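Local coordinates for protein neural CELL adhesion molecule (Homo sapiens, PDB 2VKX) that probably mediates adhesion between cells, chiefly neural ones, as a surface receptor that includes tandem fibronectin type III domains, at residues Asp173-Tyr178 against Val197-Ala202; Pro139-Leu144 against Glu157-Ser162. The protein carries 1 engineered substitution. All coordinates share one frame; numbering follows the deposited sequence.

Contact 1. Residues Asp173-Tyr178 against Val197-Ala202; sequences DWNAEY and VFRTAA. With SO4 (sulfate ion), chain H.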
loop_
_atom_site.group_PDB
_atom_site.type_symbol
_atom_site.label_atom_id
_atom_site.label_comp_id
_atom_site.label_asym_id
_atom_site.label_seq_id
_atom_site.Cartn_x
_atom_site.Cartn_y
_atom_site.Cartn_z
ATOM N N ASP A 173 -36.275 10.302 -18.473
ATOM C CA ASP A 173 -37.726 10.366 -18.587
ATOM C C ASP A 173 -38.279 10.726 -17.217
ATOM O O ASP A 173 -37.690 10.364 -16.196
ATOM C CB ASP A 173 -38.312 9.019 -19.011
ATOM C CG ASP A 173 -37.819 8.567 -20.369
ATOM O OD1 ASP A 173 -37.344 9.421 -21.148
ATOM O OD2 ASP A 173 -37.923 7.354 -20.660
ATOM N N TRP A 174 -39.408 11.431 -17.191
ATOM C CA TRP A 174 -40.032 11.827 -15.927
ATOM C C TRP A 174 -40.897 10.707 -15.355
ATOM O O TRP A 174 -41.466 9.907 -16.095
ATOM C CB TRP A 174 -40.910 13.079 -16.104
ATOM C CG TRP A 174 -40.183 14.303 -16.542
ATOM C CD1 TRP A 174 -39.880 14.667 -17.827
ATOM C CD2 TRP A 174 -39.624 15.310 -15.697
ATOM N NE1 TRP A 174 -39.162 15.843 -17.831
ATOM C CE2 TRP A 174 -38.990 16.258 -16.536
ATOM C CE3 TRP A 174 -39.594 15.508 -14.309
ATOM C CZ2 TRP A 174 -38.332 17.387 -16.029
ATOM C CZ3 TRP A 174 -38.937 16.634 -13.804
ATOM C CH2 TRP A 174 -38.317 17.556 -14.664
ATOM N N ASN A 175 -40.997 10.671 -14.031
ATOM C CA ASN A 175 -41.799 9.664 -13.331
ATOM C C ASN A 175 -41.426 8.247 -13.770
ATOM O O ASN A 175 -42.296 7.390 -13.915
ATOM C CB ASN A 175 -43.285 9.919 -13.595
ATOM C CG ASN A 175 -44.181 9.051 -12.750
ATOM O OD1 ASN A 175 -43.965 8.906 -11.545
ATOM N ND2 ASN A 175 -45.201 8.476 -13.369
ATOM N N ALA A 176 -40.126 8.016 -13.957
ATOM C CA ALA A 176 -39.608 6.736 -14.416
ATOM C C ALA A 176 -38.529 6.181 -13.488
ATOM O O ALA A 176 -37.763 6.939 -12.878
ATOM C CB ALA A 176 -39.057 6.890 -15.836
ATOM N N GLU A 177 -38.476 4.849 -13.407
ATOM C CA GLU A 177 -37.523 4.139 -12.556
ATOM C C GLU A 177 -36.340 3.603 -13.332
ATOM O O GLU A 177 -36.504 2.914 -14.338
ATOM C CB GLU A 177 -38.216 2.983 -11.839
ATOM C CG GLU A 177 -39.210 3.425 -10.787
ATOM C CD GLU A 177 -39.979 2.266 -10.216
ATOM O OE1 GLU A 177 -39.375 1.443 -9.501
ATOM O OE2 GLU A 177 -41.188 2.168 -10.492
ATOM N N TYR A 178 -35.143 3.906 -12.836
ATOM C CA TYR A 178 -33.913 3.486 -13.492
ATOM C C TYR A 178 -32.986 2.664 -12.602
ATOM O O TYR A 178 -33.101 2.692 -11.375
ATOM C CB TYR A 178 -33.128 4.713 -13.965
ATOM C CG TYR A 178 -33.756 5.491 -15.082
ATOM C CD1 TYR A 178 -34.765 6.431 -14.838
ATOM C CD2 TYR A 178 -33.331 5.306 -16.395
ATOM C CE1 TYR A 178 -35.330 7.168 -15.884
ATOM C CE2 TYR A 178 -33.886 6.034 -17.441
ATOM C CZ TYR A 178 -34.879 6.961 -17.180
ATOM O OH TYR A 178 -35.396 7.678 -18.232
ATOM N N VAL A 197 -30.389 1.972 -7.712
ATOM C CA VAL A 197 -31.707 2.199 -8.297
ATOM C C VAL A 197 -32.350 3.490 -7.813
ATOM O O VAL A 197 -32.353 3.783 -6.621
ATOM C CB VAL A 197 -32.657 1.022 -7.998
ATOM C CG1 VAL A 197 -34.011 1.264 -8.631
ATOM C CG2 VAL A 197 -32.068 -0.244 -8.541
ATOM N N PHE A 198 -32.897 4.259 -8.752
ATOM C CA PHE A 198 -33.541 5.515 -8.411
ATOM C C PHE A 198 -34.770 5.791 -9.278
ATOM O O PHE A 198 -35.057 5.077 -10.243
ATOM C CB PHE A 198 -32.543 6.664 -8.544
ATOM C CG PHE A 198 -32.125 6.923 -9.942
ATOM C CD1 PHE A 198 -32.811 7.842 -10.723
ATOM C CD2 PHE A 198 -31.086 6.196 -10.509
ATOM C CE1 PHE A 198 -32.472 8.034 -12.055
ATOM C CE2 PHE A 198 -30.737 6.375 -11.835
ATOM C CZ PHE A 198 -31.434 7.298 -12.615
ATOM N N ARG A 199 -35.477 6.857 -8.921
ATOM C CA ARG A 199 -36.690 7.247 -9.603
ATOM C C ARG A 199 -36.808 8.759 -9.760
ATOM O O ARG A 199 -36.788 9.507 -8.778
ATOM C CB ARG A 199 -37.889 6.702 -8.834
ATOM C CG ARG A 199 -39.205 7.208 -9.334
ATOM C CD ARG A 199 -40.336 6.318 -8.909
ATOM N NE ARG A 199 -41.614 6.923 -9.274
ATOM C CZ ARG A 199 -42.758 6.258 -9.387
ATOM N NH1 ARG A 199 -42.790 4.949 -9.163
ATOM N NH2 ARG A 199 -43.864 6.908 -9.724
ATOM N N THR A 200 -36.942 9.204 -11.004
ATOM C CA THR A 200 -37.063 10.622 -11.291
ATOM C C THR A 200 -38.393 11.157 -10.777
ATOM O O THR A 200 -39.305 10.389 -10.459
ATOM C CB THR A 200 -36.956 10.888 -12.800
ATOM O OG1 THR A 200 -37.960 10.135 -13.498
ATOM C CG2 THR A 200 -35.588 10.483 -13.299
ATOM N N ALA A 201 -38.486 12.479 -10.689
ATOM C CA ALA A 201 -39.694 13.135 -10.216
ATOM C C ALA A 201 -40.817 13.052 -11.254
ATOM O O ALA A 201 -40.604 12.621 -12.390
ATOM C CB ALA A 201 -39.394 14.583 -9.875
ATOM N N ALA A 202 -42.015 13.463 -10.846
ATOM C CA ALA A 202 -43.189 13.437 -11.715
ATOM C C ALA A 202 -43.169 14.537 -12.774
ATOM O O ALA A 202 -43.638 14.333 -13.896
ATOM C CB ALA A 202 -44.449 13.558 -10.878
HETATM S S SO4 H . -42.491 15.078 -7.488
HETATM O O1 SO4 H . -42.877 13.808 -8.134
HETATM O O2 SO4 H . -41.665 15.880 -8.411
HETATM O O3 SO4 H . -41.715 14.779 -6.267
HETATM O O4 SO4 H . -43.700 15.847 -7.135
#
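Y178 and F198 face the interior from neighbouring strands with their rings almost parallel, the planes 9° apart but slid so far along each other that they barely overlap. What lies over the phenyl face is instead an aliphatic carbon, Y178 CB, 3.4 Å from F198 CZ. F198 reaches across because its CG sits between its own backbone N and carbonyl carbon (chi1 67°). L172 packs against both rings, and two large aromatics suit this side of the sheet because it looks into the sandwich.

Y178 also turns its hydroxyl back along the chain, accepting the D173 amide at 2.8 Å between D173 N and Y178 OH. This is the tyrosine corner of Greek-key sandwiches, here on strand F of a fibronectin type III domain; strand 189-199 is strand G, its hairpin partner. Beside the turn, T200 OG1 adds side-chain bonds to the backbone bond from T200 N to A176 O. It donates to D173 O at 2.7 Å, in the carbonyl plane on a lone pair, and receives A176 N almost straight (173°). A threonine serves both roles while presenting CG2 to L172 and the tyrosine ring.

On the outer face, R199 runs extended between two acceptors. NH2 meets N175 OD1 at 2.7 Å, with amide and guanidinium planes strongly turned, while NH1 makes a long salt bridge of 3.5 Å to E177 OE2. Its CD leans on E177 CG, so the pairing is partly aliphatic. N175 adopts a left-handed backbone conformation, which asparagine tolerates well, and its N bonds to A201 O. There the indole of W174 brings its edge, at CE3, within 3.6 Å of A201 O, and just beyond, a sulfate, probably from the crystallisation liquor, accepts A202 N at 2.9 Å to its O1.

Contact 2. Residues Pro139-Leu144 against Glu157-Ser162; sequences PIRHYL and EIRLPS
H142 and R159 form an offset stack on the outer face of the hairpin: imidazole and guanidinium planes are within 3° of each other, their centres 4.4 Å apart. R159 CD lies over the ring centre, 3.5 Å from the centroid of H142, as a CH-pi contact. The arginine chain bends at chi3 (83°), which lays the guanidinium parallel to the ring, displaced toward the CE1 rim. Arginine suits an exposed strand here, since its methylenes and its planar end can both use the aromatic face.

Main-chain bonding centres on the Y143-L160 pair, antiparallel and hydrogen-bonded, with Y143 N to L160 O at 2.9 Å and L160 N to Y143 O at 2.8 Å. These join strands C and C' of the fibronectin fold. R141 and H142 together face E185 of strand 177-186 in a classic beta bulge.

Apolar contact lies on the other face, where Y143 CB meets L160 CB at 3.9 Å; the edge of the tyrosine ring points to S162 O, 3.4 Å from its CE2. The S162 hydroxyl is committed to D15 O of the second subunit.

Like charges also approach, R141 NH2 and R159 NH1 being 4.0 Å apart. E185, whose side chain touches R141 and H142, may offset part of that repulsion; the arginines would tend to disfavour a protonated histidine and the glutamate to favour one, so the net effect is open.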
loop_
_atom_site.group_PDB
_atom_site.type_symbol
_atom_site.label_atom_id
_atom_site.label_comp_id
_atom_site.label_asym_id
_atom_site.label_seq_id
_atom_site.Cartn_x
_atom_site.Cartn_y
_atom_site.Cartn_z
ATOM N N PRO A 139 -3.379 -0.227 -11.308
ATOM C CA PRO A 139 -4.138 0.994 -11.610
ATOM C C PRO A 139 -5.467 0.695 -12.299
ATOM O O PRO A 139 -5.595 -0.308 -13.009
ATOM C CB PRO A 139 -3.188 1.771 -12.520
ATOM C CG PRO A 139 -1.859 1.372 -12.009
ATOM C CD PRO A 139 -2.000 -0.115 -11.808
ATOM N N ILE A 140 -6.456 1.555 -12.087
ATOM C CA ILE A 140 -7.745 1.360 -12.719
ATOM C C ILE A 140 -7.738 2.031 -14.078
ATOM O O ILE A 140 -7.406 3.206 -14.203
ATOM C CB ILE A 140 -8.885 1.896 -11.832
ATOM C CG1 ILE A 140 -9.161 0.863 -10.739
ATOM C CG2 ILE A 140 -10.145 2.173 -12.665
ATOM C CD1 ILE A 140 -10.281 1.216 -9.817
ATOM N N ARG A 141 -8.087 1.258 -15.101
ATOM C CA ARG A 141 -8.104 1.750 -16.467
ATOM C C ARG A 141 -9.325 2.617 -16.734
ATOM O O ARG A 141 -9.189 3.763 -17.151
ATOM C CB ARG A 141 -8.065 0.566 -17.442
ATOM C CG ARG A 141 -7.968 0.962 -18.928
ATOM C CD ARG A 141 -8.217 -0.238 -19.879
ATOM N NE ARG A 141 -8.382 0.161 -21.281
ATOM C CZ ARG A 141 -8.886 -0.629 -22.226
ATOM N NH1 ARG A 141 -9.275 -1.859 -21.921
ATOM N NH2 ARG A 141 -9.012 -0.190 -23.472
ATOM N N HIS A 142 -10.513 2.067 -16.483
ATOM C CA HIS A 142 -11.775 2.773 -16.707
ATOM C C HIS A 142 -12.829 2.352 -15.700
ATOM O O HIS A 142 -12.623 1.439 -14.901
ATOM C CB HIS A 142 -12.373 2.431 -18.074
ATOM C CG HIS A 142 -11.455 2.660 -19.228
ATOM N ND1 HIS A 142 -11.187 3.916 -19.732
ATOM C CD2 HIS A 142 -10.756 1.788 -19.991
ATOM C CE1 HIS A 142 -10.360 3.806 -20.757
ATOM N NE2 HIS A 142 -10.081 2.525 -20.934
ATOM N N TYR A 143 -13.970 3.035 -15.786
ATOM C CA TYR A 143 -15.162 2.761 -14.991
ATOM C C TYR A 143 -16.193 2.640 -16.097
ATOM O O TYR A 143 -16.295 3.524 -16.948
ATOM C CB TYR A 143 -15.533 3.933 -14.083
ATOM C CG TYR A 143 -14.785 3.967 -12.772
ATOM C CD1 TYR A 143 -15.083 3.064 -11.755
ATOM C CD2 TYR A 143 -13.738 4.874 -12.568
ATOM C CE1 TYR A 143 -14.361 3.060 -10.577
ATOM C CE2 TYR A 143 -13.012 4.873 -11.400
ATOM C CZ TYR A 143 -13.326 3.964 -10.410
ATOM O OH TYR A 143 -12.582 3.952 -9.262
ATOM N N LEU A 144 -16.935 1.542 -16.106
ATOM C CA LEU A 144 -17.937 1.334 -17.140
ATOM C C LEU A 144 -19.309 1.509 -16.545
ATOM O O LEU A 144 -19.701 0.748 -15.672
ATOM C CB LEU A 144 -17.804 -0.069 -17.725
ATOM C CG LEU A 144 -16.384 -0.421 -18.186
ATOM C CD1 LEU A 144 -16.371 -1.841 -18.747
ATOM C CD2 LEU A 144 -15.904 0.592 -19.230
ATOM N N GLU A 157 -23.466 2.321 -23.392
ATOM C CA GLU A 157 -22.541 2.251 -22.261
ATOM C C GLU A 157 -21.562 3.432 -22.187
ATOM O O GLU A 157 -21.045 3.876 -23.207
ATOM C CB GLU A 157 -21.761 0.939 -22.324
ATOM C CG GLU A 157 -20.761 0.757 -21.197
ATOM C CD GLU A 157 -19.877 -0.462 -21.398
ATOM O OE1 GLU A 157 -19.169 -0.515 -22.425
ATOM O OE2 GLU A 157 -19.887 -1.366 -20.533
ATOM N N ILE A 158 -21.307 3.926 -20.973
ATOM C CA ILE A 158 -20.394 5.056 -20.750
ATOM C C ILE A 158 -19.034 4.647 -20.167
ATOM O O ILE A 158 -18.967 3.911 -19.182
ATOM C CB ILE A 158 -21.014 6.093 -19.790
ATOM C CG1 ILE A 158 -22.284 6.680 -20.400
ATOM C CG2 ILE A 158 -20.014 7.188 -19.492
ATOM C CD1 ILE A 158 -23.007 7.658 -19.490
ATOM N N ARG A 159 -17.957 5.139 -20.777
ATOM C CA ARG A 159 -16.599 4.843 -20.321
ATOM C C ARG A 159 -16.068 6.048 -19.550
ATOM O O ARG A 159 -16.135 7.170 -20.036
ATOM C CB ARG A 159 -15.690 4.540 -21.520
ATOM C CG ARG A 159 -14.278 4.095 -21.139
ATOM C CD ARG A 159 -13.582 3.301 -22.253
ATOM N NE ARG A 159 -12.960 4.149 -23.271
ATOM C CZ ARG A 159 -12.191 3.689 -24.258
ATOM N NH1 ARG A 159 -11.953 2.385 -24.362
ATOM N NH2 ARG A 159 -11.651 4.530 -25.133
ATOM N N LEU A 160 -15.547 5.818 -18.349
ATOM C CA LEU A 160 -15.039 6.916 -17.533
ATOM C C LEU A 160 -13.593 6.736 -17.113
ATOM O O LEU A 160 -13.152 5.619 -16.854
ATOM C CB LEU A 160 -15.913 7.089 -16.290
ATOM C CG LEU A 160 -17.381 7.430 -16.567
ATOM C CD1 LEU A 160 -18.151 7.474 -15.255
ATOM C CD2 LEU A 160 -17.465 8.759 -17.293
ATOM N N PRO A 161 -12.835 7.845 -17.033
ATOM C CA PRO A 161 -11.421 7.835 -16.642
ATOM C C PRO A 161 -11.284 7.456 -15.169
ATOM O O PRO A 161 -12.152 7.783 -14.365
ATOM C CB PRO A 161 -10.979 9.283 -16.889
ATOM C CG PRO A 161 -11.990 9.819 -17.831
ATOM C CD PRO A 161 -13.267 9.216 -17.338
ATOM N N SER A 162 -10.193 6.784 -14.819
ATOM C CA SER A 162 -9.972 6.374 -13.441
ATOM C C SER A 162 -10.124 7.516 -12.442
ATOM O O SER A 162 -10.591 7.301 -11.322
ATOM C CB SER A 162 -8.591 5.741 -13.289
ATOM O OG SER A 162 -7.558 6.662 -13.576
#

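In the fold
Both contacts belong to the second fibronectin type III domain and reach one four-stranded sheet, from opposite borders: contact 1 ties edge strand 189-199 to 177-186, contact 2 ties edge strand 158-161 to 140-149. The two inner strands are neighbours, and the nearest atoms of the contacts are about 11 Å apart. Each is mainly a surface contact, though contact 1 includes two buried residues, Y178 and T200, and contact 2 one, Y143. Contact 1, at the end far from the chain's centre, adds polar side-chain bonds to the backbone ladder where its strands give way to loops. Contact 2, closer to that centre, adds a guanidinium-imidazole stack and meets the second subunit.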